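Local coordinates for periplasmic binding protein (Veillonella parvula, PDB 4N01) that probably captures a solute, perhaps a metal chelate as in related binding proteins, in the periplasm and hands it to an ABC importer, at residues A66-Q71 with F127-P132; T89-E94 with D112-Y117; N151-E156 with F169-K174. One frame throughout, in Å; residues are numbered along the deposited sequence. Where two conformers were deposited one is given.

Interaction 1 (A66-Q71 with F127-P132)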
# COMPACT_ATOMS: atom_id res chain seq x y z
N ALA A 66 4.35 -19.31 7.56
CA ALA A 66 4.55 -18.18 6.67
C ALA A 66 5.10 -16.97 7.43
O ALA A 66 4.71 -16.73 8.58
CB ALA A 66 3.24 -17.81 6.01
N VAL A 67 6.01 -16.24 6.79
CA VAL A 67 6.58 -15.04 7.38
C VAL A 67 6.27 -13.85 6.50
O VAL A 67 6.52 -13.88 5.29
CB VAL A 67 8.11 -15.14 7.57
CG1 VAL A 67 8.70 -13.78 7.95
CG2 VAL A 67 8.46 -16.21 8.63
N SER A 68 5.71 -12.80 7.09
CA SER A 68 5.47 -11.58 6.35
C SER A 68 6.52 -10.53 6.73
O SER A 68 6.67 -10.20 7.91
CB SER A 68 4.07 -11.04 6.63
OG SER A 68 3.92 -9.77 6.03
N MSE A 69 7.24 -10.03 5.73
CA MSE A 69 8.33 -9.09 5.97
C MSE A 69 7.89 -7.63 5.91
O MSE A 69 8.70 -6.73 6.11
CB MSE A 69 9.45 -9.30 4.93
CG MSE A 69 10.06 -10.69 4.93
SE MSE A 69 11.27 -11.01 6.43
CE MSE A 69 12.89 -10.20 5.68
N SER A 70 6.61 -7.38 5.62
CA SER A 70 6.12 -6.00 5.48
C SER A 70 4.74 -5.86 6.08
O SER A 70 3.98 -6.84 6.13
CB SER A 70 6.05 -5.61 4.00
OG SER A 70 7.31 -5.84 3.36
N GLN A 71 4.39 -4.66 6.53
CA GLN A 71 3.08 -4.49 7.15
C GLN A 71 1.93 -4.73 6.17
O GLN A 71 0.89 -5.29 6.56
CB GLN A 71 2.93 -3.12 7.80
CG GLN A 71 1.58 -2.94 8.47
CD GLN A 71 1.51 -1.72 9.35
OE1 GLN A 71 2.54 -1.10 9.67
NE2 GLN A 71 0.30 -1.34 9.75
N PHE A 127 7.40 -20.15 3.75
CA PHE A 127 6.82 -19.18 2.82
C PHE A 127 7.14 -17.79 3.34
O PHE A 127 7.05 -17.54 4.54
CB PHE A 127 5.31 -19.39 2.76
CG PHE A 127 4.57 -18.39 1.89
CD1 PHE A 127 4.29 -18.68 0.56
CD2 PHE A 127 4.13 -17.18 2.41
CE1 PHE A 127 3.59 -17.78 -0.24
CE2 PHE A 127 3.42 -16.27 1.62
CZ PHE A 127 3.16 -16.57 0.29
N ALA A 128 7.50 -16.88 2.44
CA ALA A 128 7.78 -15.50 2.85
C ALA A 128 7.18 -14.56 1.85
O ALA A 128 7.17 -14.86 0.65
CB ALA A 128 9.28 -15.26 2.96
N THR A 129 6.66 -13.42 2.32
CA THR A 129 6.09 -12.42 1.43
C THR A 129 6.39 -11.03 1.97
O THR A 129 6.70 -10.88 3.16
CB THR A 129 4.56 -12.60 1.28
OG1 THR A 129 4.05 -11.64 0.33
CG2 THR A 129 3.87 -12.40 2.62
N GLY A 130 6.30 -10.01 1.12
CA GLY A 130 6.63 -8.65 1.51
C GLY A 130 6.92 -7.78 0.31
O GLY A 130 6.83 -8.24 -0.83
N TRP A 131 7.24 -6.50 0.54
CA TRP A 131 7.73 -5.65 -0.53
C TRP A 131 9.04 -6.24 -1.05
O TRP A 131 9.75 -6.91 -0.30
CB TRP A 131 7.95 -4.23 0.00
CG TRP A 131 6.69 -3.44 0.18
CD1 TRP A 131 5.93 -3.33 1.31
CD2 TRP A 131 6.04 -2.62 -0.82
NE1 TRP A 131 4.85 -2.50 1.08
CE2 TRP A 131 4.90 -2.05 -0.21
CE3 TRP A 131 6.32 -2.32 -2.15
CZ2 TRP A 131 4.04 -1.19 -0.90
CZ3 TRP A 131 5.47 -1.46 -2.84
CH2 TRP A 131 4.34 -0.91 -2.21
N PRO A 132 9.35 -6.02 -2.33
CA PRO A 132 10.56 -6.53 -2.98
C PRO A 132 11.85 -6.24 -2.21
O PRO A 132 12.72 -7.11 -2.18
CB PRO A 132 10.57 -5.79 -4.32
CG PRO A 132 9.14 -5.63 -4.64
CD PRO A 132 8.47 -5.35 -3.30
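Val-67 of strand 66-68 and Met-69 just after it, facing Phe-127 and Thr-129 of strand 127-129, exchange the backbone bonds that make the tight, buried part of this contact, a parallel ladder. Val-67 N donates to Phe-127 O (2.8 Å), Thr-129 N to Val-67 O (3.0 Å), and Met-69 N, of a selenomethionine, to Thr-129 O (2.8 Å) in an almost straight bond (177°). The small CB of Ala-66 rests 3.8 Å from CD2 of Phe-127, giving the bulky ring a close neighbour on the same face of the sheet.

Past the strands the segments stay joined by a side chain. With OG of Ser-70 anti to its carbonyl carbon (chi1 -53°), that oxygen accepts the backbone N-H of Trp-131 (N to OG 2.9 Å); Gly-130, having no side chain, lets Ser-70 OG approach its CA to 3.4 Å. The same oxygen lies at the edge of the indole, in its plane, near CD1. This end is the looser one: Trp-131 is partly exposed and has a bound glycerol close by.

Helix 71-79 packs on the face bearing Ala-66 and Thr-129, Phe-120 of helix 117-121 on that of Val-67 and Ala-128, and strands 86-90 and 151-153 flank the pair.

Interaction 2 (T89-E94 with D112-Y117)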
# COMPACT_ATOMS: atom_id res chain seq x y z
N THR A 89 5.87 -11.99 11.76
CA THR A 89 5.72 -10.76 10.98
C THR A 89 6.89 -9.83 11.26
O THR A 89 7.59 -9.99 12.26
CB THR A 89 4.44 -10.00 11.34
OG1 THR A 89 4.50 -9.61 12.72
CG2 THR A 89 3.21 -10.86 11.09
N ALA A 90 7.09 -8.85 10.39
CA ALA A 90 8.20 -7.92 10.56
C ALA A 90 7.87 -6.54 10.03
O ALA A 90 6.91 -6.36 9.26
CB ALA A 90 9.44 -8.45 9.87
N PHE A 91 8.67 -5.57 10.45
CA PHE A 91 8.65 -4.22 9.92
C PHE A 91 7.27 -3.56 9.96
O PHE A 91 6.79 -3.05 8.94
CB PHE A 91 9.23 -4.21 8.50
CG PHE A 91 10.14 -3.04 8.24
CD1 PHE A 91 11.41 -3.24 7.71
CD2 PHE A 91 9.72 -1.75 8.54
CE1 PHE A 91 12.25 -2.16 7.48
CE2 PHE A 91 10.56 -0.67 8.31
CZ PHE A 91 11.82 -0.87 7.78
N LYS A 92 6.65 -3.55 11.13
CA LYS A 92 5.43 -2.77 11.33
C LYS A 92 5.78 -1.28 11.14
O LYS A 92 6.77 -0.81 11.71
CB LYS A 92 4.88 -3.01 12.73
CG LYS A 92 3.69 -2.12 13.09
CD LYS A 92 3.14 -2.46 14.47
CE LYS A 92 2.02 -1.49 14.86
NZ LYS A 92 1.87 -1.36 16.34
N GLU A 93 4.99 -0.56 10.35
CA GLU A 93 5.28 0.86 10.06
C GLU A 93 4.34 1.84 10.75
O GLU A 93 4.70 3.00 10.97
CB GLU A 93 5.20 1.12 8.55
CG GLU A 93 6.25 0.40 7.72
CD GLU A 93 6.00 0.53 6.23
OE1 GLU A 93 5.59 1.62 5.78
OE2 GLU A 93 6.20 -0.47 5.51
N GLU A 94 3.14 1.39 11.05
CA GLU A 94 2.11 2.26 11.62
C GLU A 94 1.10 1.38 12.33
O GLU A 94 1.22 0.15 12.28
CB GLU A 94 1.43 3.08 10.51
CG GLU A 94 1.06 2.29 9.26
CD GLU A 94 0.29 3.12 8.22
OE1 GLU A 94 -0.93 3.35 8.42
OE2 GLU A 94 0.89 3.53 7.19
N ASP A 112 11.22 -5.33 14.75
CA ASP A 112 10.54 -4.07 14.51
C ASP A 112 10.88 -3.57 13.11
O ASP A 112 10.13 -2.79 12.53
CB ASP A 112 10.94 -3.03 15.56
CG ASP A 112 10.61 -3.48 16.98
OD1 ASP A 112 11.35 -3.09 17.91
OD2 ASP A 112 9.63 -4.23 17.15
N LYS A 113 12.02 -4.02 12.59
CA LYS A 113 12.36 -3.81 11.18
C LYS A 113 12.43 -5.16 10.48
O LYS A 113 11.51 -5.97 10.60
CB LYS A 113 13.68 -3.04 11.05
CG LYS A 113 13.58 -1.57 11.42
CD LYS A 113 14.90 -0.85 11.19
CE LYS A 113 14.80 0.62 11.59
NZ LYS A 113 16.13 1.28 11.65
N TRP A 114 13.51 -5.43 9.75
CA TRP A 114 13.69 -6.76 9.18
C TRP A 114 14.58 -7.62 10.07
O TRP A 114 15.58 -7.15 10.60
CB TRP A 114 14.29 -6.70 7.77
CG TRP A 114 13.34 -6.17 6.74
CD1 TRP A 114 12.07 -6.60 6.49
CD2 TRP A 114 13.60 -5.12 5.81
NE1 TRP A 114 11.52 -5.87 5.46
CE2 TRP A 114 12.44 -4.96 5.02
CE3 TRP A 114 14.71 -4.29 5.56
CZ2 TRP A 114 12.35 -4.01 4.00
CZ3 TRP A 114 14.62 -3.35 4.55
CH2 TRP A 114 13.45 -3.21 3.79
N PRO A 115 14.21 -8.90 10.23
CA PRO A 115 15.01 -9.79 11.08
C PRO A 115 16.28 -10.25 10.37
O PRO A 115 16.34 -10.25 9.14
CB PRO A 115 14.07 -10.99 11.29
CG PRO A 115 13.23 -11.02 10.05
CD PRO A 115 13.06 -9.59 9.61
N SER A 116 17.30 -10.62 11.14
CA SER A 116 18.50 -11.23 10.59
C SER A 116 18.12 -12.58 9.98
O SER A 116 17.06 -13.13 10.30
CB SER A 116 19.55 -11.44 11.67
OG SER A 116 19.16 -12.48 12.56
N TYR A 117 18.98 -13.11 9.12
CA TYR A 117 18.74 -14.42 8.51
C TYR A 117 18.55 -15.48 9.60
O TYR A 117 17.68 -16.35 9.48
CB TYR A 117 19.90 -14.79 7.57
CG TYR A 117 19.92 -16.23 7.10
CD1 TYR A 117 19.17 -16.65 6.01
CD2 TYR A 117 20.73 -17.18 7.74
CE1 TYR A 117 19.20 -17.97 5.58
CE2 TYR A 117 20.77 -18.50 7.31
CZ TYR A 117 20.00 -18.88 6.23
OH TYR A 117 20.04 -20.19 5.80
O HOH W 1 8.24 -1.53 14.04
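Phe-91 presents the edge of its ring to the face of Trp-114, and this T-shaped aromatic pair carries the contact. Phe-91 CD1 stands over the centre of the indole, 3.4 Å from Trp-114 CE2; the centroids of the phenyl and of the five-membered ring are 4.6 Å apart, with the planes inclined at 66°. CG of Trp-114 is anti to its own carbonyl carbon (chi1 -70°), and the two side chains cross obliquely. A broad electron-rich face suits the polarised C-H bonds of a phenyl edge.

A CH-pi contact adds to it. Lys-113 CA lies over a face of the Phe-91 ring, 3.9 Å from its centroid, while the extended lysine chain carries its ammonium group away, as fits an exposed position.

The polar contacts are modest. Phe-91 N gives Lys-113 O a weak, bent hydrogen bond (2.9 Å, 117°), and Phe-91 CA makes a C-H...O contact with Asp-112 O. One water donates to both Lys-92 O (2.8 Å) and Asp-112 O (2.7 Å), tying two loop carbonyls that could not bond to each other.

Away from the rings, Ala-90 CB packs on Pro-115 CD (3.8 Å), two compact groups where the chains run close.

A glycerol, probably from the crystallisation liquor, lies beside Trp-114; such molecules often mark pockets. The first segment leaves strand 86-90 and the second follows its neighbour 109-111, leading into helix 117-121, where Ser-116 OG caps Val-119 N.

Interaction 3 (N151-E156 with F169-K174)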
# COMPACT_ATOMS: atom_id res chain seq x y z
N ASN A 151 9.44 -20.73 -0.10
CA ASN A 151 8.72 -20.16 -1.24
C ASN A 151 8.49 -18.67 -1.03
O ASN A 151 7.99 -18.26 0.03
CB ASN A 151 7.38 -20.87 -1.42
CG ASN A 151 7.53 -22.31 -1.89
OD1 ASN A 151 8.35 -22.59 -2.77
ND2 ASN A 151 6.76 -23.22 -1.30
N ILE A 152 8.83 -17.85 -2.02
CA ILE A 152 8.66 -16.40 -1.89
C ILE A 152 7.59 -15.94 -2.86
O ILE A 152 7.60 -16.30 -4.03
CB ILE A 152 9.96 -15.66 -2.23
CG1 ILE A 152 11.11 -16.15 -1.35
CG2 ILE A 152 9.77 -14.15 -2.06
CD1 ILE A 152 12.46 -15.55 -1.70
N TRP A 153 6.66 -15.12 -2.36
CA TRP A 153 5.59 -14.58 -3.19
C TRP A 153 5.47 -13.10 -2.93
O TRP A 153 5.46 -12.66 -1.78
CB TRP A 153 4.26 -15.23 -2.84
CG TRP A 153 3.12 -14.65 -3.63
CD1 TRP A 153 2.82 -14.90 -4.93
CD2 TRP A 153 2.14 -13.72 -3.16
NE1 TRP A 153 1.71 -14.18 -5.31
CE2 TRP A 153 1.27 -13.45 -4.23
CE3 TRP A 153 1.91 -13.09 -1.93
CZ2 TRP A 153 0.19 -12.58 -4.12
CZ3 TRP A 153 0.83 -12.22 -1.82
CH2 TRP A 153 -0.01 -11.98 -2.91
N ILE A 154 5.37 -12.31 -4.00
CA ILE A 154 5.22 -10.86 -3.86
C ILE A 154 4.00 -10.40 -4.65
O ILE A 154 3.85 -10.76 -5.82
CB ILE A 154 6.46 -10.14 -4.43
CG1 ILE A 154 7.71 -10.54 -3.63
CG2 ILE A 154 6.27 -8.61 -4.39
CD1 ILE A 154 9.00 -10.07 -4.26
N PRO A 155 3.11 -9.63 -4.00
CA PRO A 155 1.95 -9.10 -4.72
C PRO A 155 2.38 -8.37 -5.99
O PRO A 155 3.32 -7.55 -5.97
CB PRO A 155 1.33 -8.12 -3.72
CG PRO A 155 1.68 -8.71 -2.36
CD PRO A 155 3.08 -9.29 -2.56
N GLU A 156 1.71 -8.67 -7.10
CA GLU A 156 1.98 -7.96 -8.35
C GLU A 156 1.76 -6.46 -8.20
O GLU A 156 2.38 -5.67 -8.91
CB GLU A 156 1.11 -8.50 -9.48
CG GLU A 156 1.46 -9.93 -9.90
CD GLU A 156 2.82 -10.03 -10.57
OE1 GLU A 156 3.17 -9.11 -11.34
OE2 GLU A 156 3.53 -11.03 -10.34
N PHE A 169 -6.76 -6.66 -6.14
CA PHE A 169 -7.82 -7.67 -6.00
C PHE A 169 -7.30 -9.04 -6.44
O PHE A 169 -7.52 -10.03 -5.75
CB PHE A 169 -9.06 -7.30 -6.83
CG PHE A 169 -9.87 -6.16 -6.26
CD1 PHE A 169 -9.69 -5.73 -4.95
CD2 PHE A 169 -10.83 -5.53 -7.04
CE1 PHE A 169 -10.45 -4.69 -4.43
CE2 PHE A 169 -11.60 -4.49 -6.53
CZ PHE A 169 -11.41 -4.07 -5.22
N SER A 170 -6.62 -9.07 -7.58
CA SER A 170 -6.08 -10.31 -8.11
C SER A 170 -5.05 -10.91 -7.16
O SER A 170 -5.02 -12.12 -6.97
CB SER A 170 -5.47 -10.11 -9.50
OG SER A 170 -6.48 -9.76 -10.44
N ASP A 171 -4.22 -10.06 -6.56
CA ASP A 171 -3.22 -10.49 -5.58
C ASP A 171 -3.88 -11.14 -4.37
O ASP A 171 -3.39 -12.16 -3.85
CB ASP A 171 -2.37 -9.33 -5.08
CG ASP A 171 -1.38 -8.81 -6.12
OD1 ASP A 171 -0.98 -9.58 -7.04
OD2 ASP A 171 -1.00 -7.62 -6.00
N MSE A 172 -4.97 -10.55 -3.90
CA MSE A 172 -5.69 -11.13 -2.76
C MSE A 172 -6.24 -12.50 -3.13
O MSE A 172 -6.19 -13.43 -2.32
CB MSE A 172 -6.81 -10.20 -2.29
CG MSE A 172 -6.29 -9.02 -1.46
SE MSE A 172 -5.65 -9.62 0.30
CE MSE A 172 -7.33 -9.57 1.26
N ILE A 173 -6.75 -12.63 -4.35
CA ILE A 173 -7.27 -13.92 -4.81
C ILE A 173 -6.16 -14.96 -4.88
O ILE A 173 -6.33 -16.10 -4.42
CB ILE A 173 -7.94 -13.79 -6.19
CG1 ILE A 173 -9.11 -12.81 -6.12
CG2 ILE A 173 -8.43 -15.15 -6.67
CD1 ILE A 173 -10.27 -13.31 -5.29
N LYS A 174 -5.02 -14.56 -5.45
CA LYS A 174 -3.86 -15.45 -5.56
C LYS A 174 -3.35 -15.89 -4.19
O LYS A 174 -3.04 -17.06 -3.97
CB LYS A 174 -2.73 -14.74 -6.31
CG LYS A 174 -1.56 -15.64 -6.68
CD LYS A 174 -1.96 -16.69 -7.72
CE LYS A 174 -0.73 -17.41 -8.24
NZ LYS A 174 -1.07 -18.40 -9.29
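Asp-171 OD1 accepts the backbone N-H of Glu-156 at 2.8 Å, a bond that reaches the oxygen from above the carboxylate plane, 37° out of it. The second oxygen is used as well: OD2 lies 3.3 Å from Pro-155 CB and accepts the N-H of Ser-157, just past the segment. One carboxylate thus grips two successive backbone amides, and an aspartate suits the place because its short chain holds the carboxylate, from the helix, against the turn at Glu-156 and Ser-157. These donors probably favour the charged form of this buried group. Glu-156 turns its own acid away, so that its OE2 stays 5.8 Å from Asp-171 OD1.

Beside this polar grip lies Trp-153. Its far rim, at CH2, comes 3.5 Å from Asp-171 O, and its NE1 lies 3.8 Å from Lys-174 CG; the indole plane is nearly perpendicular to the carboxylate (87°). The broad indole reaches from the strand to the helix. Lys-174 offers its methylene to the indole; its chain bends at chi2, and NZ is hydrogen-bonded to Thr-45 O.

Farther out, Trp-46 packs edge-to-face with Trp-153, and Pro-155 rests on Thr-73 and Met-76 of helix 71-79. On the helix, Met-172, a selenomethionine, touches Trp-188 of the long helix 182-203. A parallel edge strand tied through its following loop to the next helix is an element of the alpha/beta lobes of periplasmic binding proteins.

All three contacts reach one parallel five-stranded sheet, in the order 109-111, 86-90, 66-68, 127-129, 151-153; interaction 1 joins two of its strands, the others join a strand end to a loop or a helix. Interaction 1 holds its middle; interaction 2 lies toward one edge, its centre about 9 Å away, and interaction 3 toward the other, about 11 Å away. The centres of interactions 2 and 3 are about 20 Å apart. Along the chain both segments of interaction 2 fall between those of interaction 1, and interaction 3 follows. Gln-71 OE1 joins the first two through the amides of Glu-93 and Glu-94, and Thr-129 OG1 reaches Trp-153 O. Together they knit one lobe of a probable solute-binding protein.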